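Local coordinates for protein acyl-coenzyme A thioesterase PaaI (PDB 2FS2) that hydrolyses the thioester bond of ring-hydroxylated phenylacetyl-CoA esters in phenylacetate degradation, working as a hot dog-fold homotetramer, at residues 50-64 with 85-99. Residues are numbered along the deposited sequence; the frame is centred on the assembly and turned at random.
Sequences QSCHGGQLFSLADTA and FLRPGFAGDTLTATA
F85 and L57 meet in the first of two packing zones between segments 50-64 and 85-99, where F85, A97 and A64 bury the most surface. L57 runs past the F85 side chain in the opposite sense: L57 CD1 lies 3.7 Å from F85 CD2, near the ring plane, and L57 CB also meets the edge. CZ of the same ring reaches the helix start at G54 CA (3.9 Å). With CG of L57 anti to its carbonyl carbon, the leucine fork divides its methyls, CD1 going to F85 while CD2 touches L95 CD1.

In the second zone three alanines and L60 meet. A97 CB sits 3.8 Å from both L60 CG and A64 CB, and A99 CB follows at 3.7 Å from A64 CB. The axes of helix 54-64 and strand 94-99 approach to 7.7 Å at a crossing angle of -40°, consistent with the short alanine side chains between them. This is part of the helix-on-sheet packing of the hot dog fold, in which a long helix, here 54-70, is wrapped by a curved antiparallel sheet; L60 and A97 also touch I115 of strand 108-116. The end of F58 leads away from segment 85-99, and its ring meets, with nearly parallel planes, F58 of the second subunit, which also packs against F85.

Ahead of the helix the contact turns polar. C52 N donates to G89 O in the carbonyl plane (2.7 Å, N-H...O 143°), and one water takes the G89 N hydrogen while donating to C52 O (2.6 Å). In the F90-D93 type II turn, F90 N meets D93 OD2 from above the carboxylate plane, nearly straight at 169°.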
ATOM      1  N   GLN B  50      -2.005  22.544 -14.251  1.00 62.17           N
ATOM      2  CA  GLN B  50      -3.044  23.403 -13.618  1.00 60.72           C
ATOM      3  C   GLN B  50      -3.965  22.550 -12.753  1.00 58.81           C
ATOM      4  O   GLN B  50      -5.168  22.817 -12.618  1.00 58.41           O
ATOM      5  CB  GLN B  50      -3.845  24.275 -14.598  1.00 61.47           C
ATOM      6  CG  GLN B  50      -3.075  25.278 -15.488  1.00 67.08           C
ATOM      7  CD  GLN B  50      -3.783  25.445 -16.878  1.00 74.95           C
ATOM      8  OE1 GLN B  50      -4.741  26.245 -17.020  1.00 76.31           O
ATOM      9  NE2 GLN B  50      -3.338  24.659 -17.879  1.00 74.86           N
ATOM     10  N   SER B  51      -3.344  21.529 -12.158  1.00 56.23           N
ATOM     11  CA  SER B  51      -3.985  20.464 -11.417  1.00 53.07           C
ATOM     12  C   SER B  51      -3.517  20.536  -9.992  1.00 51.08           C
ATOM     13  O   SER B  51      -2.382  20.942  -9.752  1.00 50.85           O
ATOM     14  CB  SER B  51      -3.473  19.161 -11.967  1.00 52.99           C
ATOM     15  OG  SER B  51      -4.466  18.195 -11.818  1.00 55.14           O
ATOM     16  N   CYS B  52      -4.366  20.122  -9.052  1.00 47.40           N
ATOM     17  CA  CYS B  52      -4.032  20.192  -7.638  1.00 45.32           C
ATOM     18  C   CYS B  52      -2.792  19.307  -7.351  1.00 44.93           C
ATOM     19  O   CYS B  52      -2.644  18.193  -7.920  1.00 43.55           O
ATOM     20  CB  CYS B  52      -5.228  19.776  -6.761  1.00 43.45           C
ATOM     21  SG  CYS B  52      -4.952  20.010  -4.981  1.00 46.52           S
ATOM     22  N   HIS B  53      -1.909  19.823  -6.500  1.00 42.97           N
ATOM     23  CA  HIS B  53      -0.782  19.037  -5.980  1.00 42.80           C
ATOM     24  C   HIS B  53      -1.229  17.904  -5.065  1.00 41.02           C
ATOM     25  O   HIS B  53      -2.224  18.037  -4.308  1.00 37.43           O
ATOM     26  CB  HIS B  53       0.204  19.922  -5.213  1.00 42.93           C
ATOM     27  CG  HIS B  53       1.220  20.570  -6.103  1.00 50.15           C
ATOM     28  ND1 HIS B  53       2.120  19.836  -6.870  1.00 55.54           N
ATOM     29  CD2 HIS B  53       1.445  21.883  -6.402  1.00 52.33           C
ATOM     30  CE1 HIS B  53       2.873  20.672  -7.573  1.00 55.70           C
ATOM     31  NE2 HIS B  53       2.481  21.918  -7.311  1.00 53.42           N
ATOM     32  N   GLY B  54      -0.460  16.802  -5.159  1.00 38.70           N
ATOM     33  CA  GLY B  54      -0.657  15.624  -4.333  1.00 37.84           C
ATOM     34  C   GLY B  54      -0.653  15.923  -2.828  1.00 36.20           C
ATOM     35  O   GLY B  54      -1.490  15.441  -2.112  1.00 36.60           O
ATOM     36  N   GLY B  55       0.303  16.690  -2.367  1.00 34.18           N
ATOM     37  CA  GLY B  55       0.377  16.987  -0.968  1.00 35.30           C
ATOM     38  C   GLY B  55      -0.851  17.661  -0.426  1.00 34.68           C
ATOM     39  O   GLY B  55      -1.157  17.443   0.740  1.00 34.61           O
ATOM     40  N   GLN B  56      -1.542  18.453  -1.255  1.00 33.45           N
ATOM     41  CA  GLN B  56      -2.794  19.112  -0.826  1.00 33.36           C
ATOM     42  C   GLN B  56      -3.922  18.099  -0.791  1.00 30.66           C
ATOM     43  O   GLN B  56      -4.779  18.183   0.069  1.00 29.87           O
ATOM     44  CB  GLN B  56      -3.201  20.275  -1.767  1.00 35.05           C
ATOM     45  CG  GLN B  56      -2.584  21.702  -1.432  1.00 38.96           C
ATOM     46  CD  GLN B  56      -1.208  21.996  -2.160  1.00 45.17           C
ATOM     47  OE1 GLN B  56      -0.485  21.055  -2.526  1.00 46.30           O
ATOM     48  NE2 GLN B  56      -0.851  23.307  -2.323  1.00 47.05           N
ATOM     49  N   LEU B  57      -3.954  17.219  -1.795  1.00 28.29           N
ATOM     50  CA  LEU B  57      -4.882  16.136  -1.821  1.00 27.86           C
ATOM     51  C   LEU B  57      -4.595  15.196  -0.674  1.00 27.71           C
ATOM     52  O   LEU B  57      -5.523  14.881   0.048  1.00 27.75           O
ATOM     53  CB  LEU B  57      -4.725  15.342  -3.078  1.00 28.65           C
ATOM     54  CG  LEU B  57      -5.454  15.825  -4.295  1.00 31.10           C
ATOM     55  CD1 LEU B  57      -5.555  14.664  -5.294  1.00 29.14           C
ATOM     56  CD2 LEU B  57      -6.833  16.379  -3.874  1.00 26.55           C
ATOM     57  N   PHE B  58      -3.324  14.779  -0.487  1.00 27.01           N
ATOM     58  CA  PHE B  58      -2.958  13.948   0.651  1.00 25.82           C
ATOM     59  C   PHE B  58      -3.442  14.653   1.936  1.00 25.03           C
ATOM     60  O   PHE B  58      -3.986  14.040   2.819  1.00 25.13           O
ATOM     61  CB  PHE B  58      -1.432  13.674   0.707  1.00 24.16           C
ATOM     62  CG  PHE B  58      -1.003  12.894   1.943  1.00 25.10           C
ATOM     63  CD1 PHE B  58      -0.974  11.541   1.938  1.00 29.38           C
ATOM     64  CD2 PHE B  58      -0.719  13.526   3.130  1.00 26.53           C
ATOM     65  CE1 PHE B  58      -0.661  10.823   3.109  1.00 27.76           C
ATOM     66  CE2 PHE B  58      -0.400  12.816   4.295  1.00 28.18           C
ATOM     67  CZ  PHE B  58      -0.358  11.483   4.273  1.00 26.38           C
ATOM     68  N   SER B  59      -3.315  15.956   2.016  1.00 25.66           N
ATOM     69  CA  SER B  59      -3.638  16.659   3.268  1.00 26.65           C
ATOM     70  C   SER B  59      -5.102  16.689   3.558  1.00 27.07           C
ATOM     71  O   SER B  59      -5.519  16.592   4.757  1.00 28.78           O
ATOM     72  CB  SER B  59      -3.166  18.092   3.251  1.00 27.24           C
ATOM     73  OG  SER B  59      -1.765  18.081   3.158  1.00 30.69           O
ATOM     74  N   LEU B  60      -5.892  16.741   2.491  1.00 22.52           N
ATOM     75  CA  LEU B  60      -7.271  16.675   2.659  1.00 21.25           C
ATOM     76  C   LEU B  60      -7.697  15.294   3.159  1.00 20.73           C
ATOM     77  O   LEU B  60      -8.617  15.179   3.966  1.00 17.07           O
ATOM     78  CB  LEU B  60      -7.956  16.988   1.307  1.00 22.16           C
ATOM     79  CG  LEU B  60      -9.485  16.837   1.212  1.00 24.23           C
ATOM     80  CD1 LEU B  60     -10.215  17.796   2.216  1.00 22.25           C
ATOM     81  CD2 LEU B  60      -9.954  17.182  -0.227  1.00 23.66           C
ATOM     82  N   ALA B  61      -7.095  14.226   2.591  1.00 19.53           N
ATOM     83  CA  ALA B  61      -7.493  12.883   2.971  1.00 20.56           C
ATOM     84  C   ALA B  61      -7.094  12.620   4.448  1.00 20.51           C
ATOM     85  O   ALA B  61      -7.832  12.004   5.199  1.00 23.22           O
ATOM     86  CB  ALA B  61      -6.848  11.805   1.995  1.00 19.34           C
ATOM     87  N   ASP B  62      -5.999  13.182   4.858  1.00 22.91           N
ATOM     88  CA  ASP B  62      -5.356  12.919   6.126  1.00 25.51           C
ATOM     89  C   ASP B  62      -6.115  13.694   7.144  1.00 25.51           C
ATOM     90  O   ASP B  62      -6.185  13.305   8.304  1.00 25.46           O
ATOM     91  CB  ASP B  62      -3.919  13.470   6.039  1.00 26.81           C
ATOM     92  CG  ASP B  62      -3.059  13.160   7.284  1.00 35.86           C
ATOM     93  OD1 ASP B  62      -3.254  12.087   7.957  1.00 45.45           O
ATOM     94  OD2 ASP B  62      -2.119  13.910   7.644  1.00 44.55           O
ATOM     95  N   THR B  63      -6.727  14.793   6.717  1.00 23.54           N
ATOM     96  CA  THR B  63      -7.590  15.515   7.633  1.00 23.33           C
ATOM     97  C   THR B  63      -8.899  14.753   7.901  1.00 23.47           C
ATOM     98  O   THR B  63      -9.347  14.694   9.062  1.00 25.98           O
ATOM     99  CB  THR B  63      -7.905  16.904   7.050  1.00 22.35           C
ATOM    100  OG1 THR B  63      -6.690  17.643   6.913  1.00 24.78           O
ATOM    101  CG2 THR B  63      -8.672  17.722   8.004  1.00 25.24           C
ATOM    102  N   ALA B  64      -9.598  14.223   6.871  1.00 22.59           N
ATOM    103  CA  ALA B  64     -10.775  13.449   7.148  1.00 20.99           C
ATOM    104  C   ALA B  64     -10.379  12.232   7.986  1.00 21.84           C
ATOM    105  O   ALA B  64     -11.103  11.786   8.850  1.00 21.22           O
ATOM    106  CB  ALA B  64     -11.485  12.931   5.780  1.00 22.24           C
ATOM    107  N   PHE B  85      -4.307   8.125  -6.784  1.00 23.52           N
ATOM    108  CA  PHE B  85      -4.755   9.336  -7.470  1.00 23.71           C
ATOM    109  C   PHE B  85      -5.493   8.959  -8.751  1.00 25.28           C
ATOM    110  O   PHE B  85      -4.932   8.235  -9.584  1.00 25.56           O
ATOM    111  CB  PHE B  85      -3.525  10.174  -7.775  1.00 24.97           C
ATOM    112  CG  PHE B  85      -2.819  10.727  -6.469  1.00 25.13           C
ATOM    113  CD1 PHE B  85      -1.618  10.219  -6.057  1.00 21.63           C
ATOM    114  CD2 PHE B  85      -3.399  11.740  -5.706  1.00 26.54           C
ATOM    115  CE1 PHE B  85      -0.898  10.752  -4.957  1.00 18.46           C
ATOM    116  CE2 PHE B  85      -2.746  12.256  -4.553  1.00 23.45           C
ATOM    117  CZ  PHE B  85      -1.483  11.767  -4.202  1.00 21.97           C
ATOM    118  N   LEU B  86      -6.774   9.299  -8.866  1.00 24.81           N
ATOM    119  CA  LEU B  86      -7.546   8.849 -10.039  1.00 27.29           C
ATOM    120  C   LEU B  86      -7.882   9.940 -11.099  1.00 26.98           C
ATOM    121  O   LEU B  86      -8.019   9.657 -12.279  1.00 27.97           O
ATOM    122  CB  LEU B  86      -8.834   8.202  -9.557  1.00 27.96           C
ATOM    123  CG  LEU B  86      -8.653   7.130  -8.443  1.00 28.68           C
ATOM    124  CD1 LEU B  86     -10.009   6.832  -7.801  1.00 26.75           C
ATOM    125  CD2 LEU B  86      -8.050   5.865  -9.025  1.00 29.40           C
ATOM    126  N   ARG B  87      -8.107  11.143 -10.645  1.00 26.93           N
ATOM    127  CA  ARG B  87      -8.476  12.247 -11.553  1.00 28.68           C
ATOM    128  C   ARG B  87      -7.826  13.450 -10.975  1.00 28.24           C
ATOM    129  O   ARG B  87      -7.628  13.510  -9.781  1.00 28.05           O
ATOM    130  CB  ARG B  87      -9.974  12.551 -11.585  1.00 26.69           C
ATOM    131  CG  ARG B  87     -10.797  11.510 -12.139  1.00 33.76           C
ATOM    132  CD  ARG B  87     -12.270  11.909 -12.353  1.00 37.42           C
ATOM    133  NE  ARG B  87     -13.057  10.866 -13.051  1.00 39.33           N
ATOM    134  CZ  ARG B  87     -13.434   9.672 -12.527  1.00 42.40           C
ATOM    135  NH1 ARG B  87     -13.041   9.295 -11.301  1.00 38.90           N
ATOM    136  NH2 ARG B  87     -14.191   8.833 -13.256  1.00 43.85           N
ATOM    137  N   PRO B  88      -7.494  14.424 -11.802  1.00 30.99           N
ATOM    138  CA  PRO B  88      -6.951  15.668 -11.282  1.00 31.29           C
ATOM    139  C   PRO B  88      -8.030  16.457 -10.510  1.00 31.65           C
ATOM    140  O   PRO B  88      -9.223  16.250 -10.717  1.00 32.47           O
ATOM    141  CB  PRO B  88      -6.488  16.395 -12.555  1.00 33.40           C
ATOM    142  CG  PRO B  88      -6.496  15.256 -13.637  1.00 37.42           C
ATOM    143  CD  PRO B  88      -7.663  14.407 -13.273  1.00 32.00           C
ATOM    144  N   GLY B  89      -7.613  17.289  -9.581  1.00 32.45           N
ATOM    145  CA  GLY B  89      -8.455  18.358  -9.045  1.00 33.92           C
ATOM    146  C   GLY B  89      -8.128  19.741  -9.696  1.00 33.83           C
ATOM    147  O   GLY B  89      -7.026  20.198  -9.544  1.00 34.07           O
ATOM    148  N   PHE B  90      -9.057  20.391 -10.410  1.00 32.17           N
ATOM    149  CA  PHE B  90      -8.742  21.663 -11.095  1.00 32.48           C
ATOM    150  C   PHE B  90      -9.238  22.802 -10.311  1.00 32.38           C
ATOM    151  O   PHE B  90     -10.155  22.602  -9.554  1.00 32.12           O
ATOM    152  CB  PHE B  90      -9.492  21.721 -12.436  1.00 32.40           C
ATOM    153  CG  PHE B  90      -9.033  20.699 -13.384  1.00 31.59           C
ATOM    154  CD1 PHE B  90      -9.863  19.685 -13.766  1.00 36.75           C
ATOM    155  CD2 PHE B  90      -7.729  20.672 -13.780  1.00 34.90           C
ATOM    156  CE1 PHE B  90      -9.423  18.684 -14.638  1.00 37.90           C
ATOM    157  CE2 PHE B  90      -7.237  19.662 -14.597  1.00 35.43           C
ATOM    158  CZ  PHE B  90      -8.069  18.679 -15.047  1.00 35.67           C
ATOM    159  N   ALA B  91      -8.712  24.015 -10.536  1.00 33.46           N
ATOM    160  CA  ALA B  91      -9.173  25.245  -9.828  1.00 33.36           C
ATOM    161  C   ALA B  91     -10.662  25.352  -9.794  1.00 33.05           C
ATOM    162  O   ALA B  91     -11.321  25.129 -10.779  1.00 32.59           O
ATOM    163  CB  ALA B  91      -8.558  26.585 -10.431  1.00 34.35           C
ATOM    164  N   GLY B  92     -11.211  25.627  -8.615  1.00 35.16           N
ATOM    165  CA  GLY B  92     -12.638  25.876  -8.482  1.00 34.35           C
ATOM    166  C   GLY B  92     -13.319  24.558  -8.134  1.00 34.72           C
ATOM    167  O   GLY B  92     -14.476  24.600  -7.660  1.00 35.35           O
ATOM    168  N   ASP B  93     -12.653  23.403  -8.354  1.00 32.60           N
ATOM    169  CA  ASP B  93     -13.310  22.117  -8.079  1.00 31.93           C
ATOM    170  C   ASP B  93     -13.640  22.095  -6.581  1.00 29.14           C
ATOM    171  O   ASP B  93     -12.808  22.525  -5.781  1.00 30.11           O
ATOM    172  CB  ASP B  93     -12.425  20.924  -8.435  1.00 30.35           C
ATOM    173  CG  ASP B  93     -12.549  20.493  -9.899  1.00 40.06           C
ATOM    174  OD1 ASP B  93     -13.234  21.211 -10.750  1.00 44.11           O
ATOM    175  OD2 ASP B  93     -11.958  19.418 -10.301  1.00 44.13           O
ATOM    176  N   THR B  94     -14.817  21.625  -6.181  1.00 26.73           N
ATOM    177  CA  THR B  94     -15.042  21.471  -4.703  1.00 28.01           C
ATOM    178  C   THR B  94     -14.861  20.021  -4.411  1.00 26.08           C
ATOM    179  O   THR B  94     -15.520  19.219  -5.037  1.00 25.24           O
ATOM    180  CB  THR B  94     -16.472  21.856  -4.260  1.00 26.77           C
ATOM    181  OG1 THR B  94     -16.561  23.265  -4.320  1.00 35.58           O
ATOM    182  CG2 THR B  94     -16.722  21.621  -2.731  1.00 32.85           C
ATOM    183  N   LEU B  95     -14.052  19.707  -3.394  1.00 24.79           N
ATOM    184  CA  LEU B  95     -13.607  18.322  -3.131  1.00 22.39           C
ATOM    185  C   LEU B  95     -14.107  17.913  -1.734  1.00 23.38           C
ATOM    186  O   LEU B  95     -13.968  18.656  -0.769  1.00 23.82           O
ATOM    187  CB  LEU B  95     -12.086  18.271  -3.152  1.00 21.29           C
ATOM    188  CG  LEU B  95     -11.400  18.594  -4.463  1.00 24.48           C
ATOM    189  CD1 LEU B  95      -9.898  18.413  -4.406  1.00 22.54           C
ATOM    190  CD2 LEU B  95     -11.967  17.722  -5.563  1.00 20.56           C
ATOM    191  N   THR B  96     -14.723  16.755  -1.641  1.00 22.11           N
ATOM    192  CA  THR B  96     -15.284  16.250  -0.426  1.00 24.01           C
ATOM    193  C   THR B  96     -14.556  14.916  -0.107  1.00 23.08           C
ATOM    194  O   THR B  96     -14.505  14.025  -0.957  1.00 23.33           O
ATOM    195  CB  THR B  96     -16.798  16.051  -0.643  1.00 24.72           C
ATOM    196  OG1 THR B  96     -17.380  17.283  -1.158  1.00 30.79           O
ATOM    197  CG2 THR B  96     -17.530  15.937   0.665  1.00 26.64           C
ATOM    198  N   ALA B  97     -13.963  14.839   1.066  1.00 21.32           N
ATOM    199  CA  ALA B  97     -13.272  13.625   1.570  1.00 20.95           C
ATOM    200  C   ALA B  97     -14.147  13.027   2.673  1.00 19.88           C
ATOM    201  O   ALA B  97     -14.549  13.763   3.628  1.00 20.19           O
ATOM    202  CB  ALA B  97     -11.819  13.956   2.094  1.00 18.11           C
ATOM    203  N   THR B  98     -14.533  11.765   2.502  1.00 16.24           N
ATOM    204  CA  THR B  98     -15.301  11.048   3.457  1.00 17.64           C
ATOM    205  C   THR B  98     -14.451   9.921   3.992  1.00 19.49           C
ATOM    206  O   THR B  98     -13.953   9.107   3.215  1.00 19.18           O
ATOM    207  CB  THR B  98     -16.426  10.453   2.764  1.00 18.44           C
ATOM    208  OG1 THR B  98     -17.311  11.504   2.283  1.00 27.79           O
ATOM    209  CG2 THR B  98     -17.370   9.659   3.677  1.00 14.81           C
ATOM    210  N   ALA B  99     -14.379   9.820   5.317  1.00 18.52           N
ATOM    211  CA  ALA B  99     -13.558   8.818   5.939  1.00 17.11           C
ATOM    212  C   ALA B  99     -14.477   7.914   6.730  1.00 19.30           C
ATOM    213  O   ALA B  99     -15.341   8.392   7.428  1.00 21.01           O
ATOM    214  CB  ALA B  99     -12.585   9.537   6.820  1.00 18.83           C
TER
HETATM  215  O   HOH W   1      -7.144  24.167 -12.815  1.00 36.89           O
HETATM  216  O   HOH W   2      -4.596  17.016  -9.104  1.00 38.06           O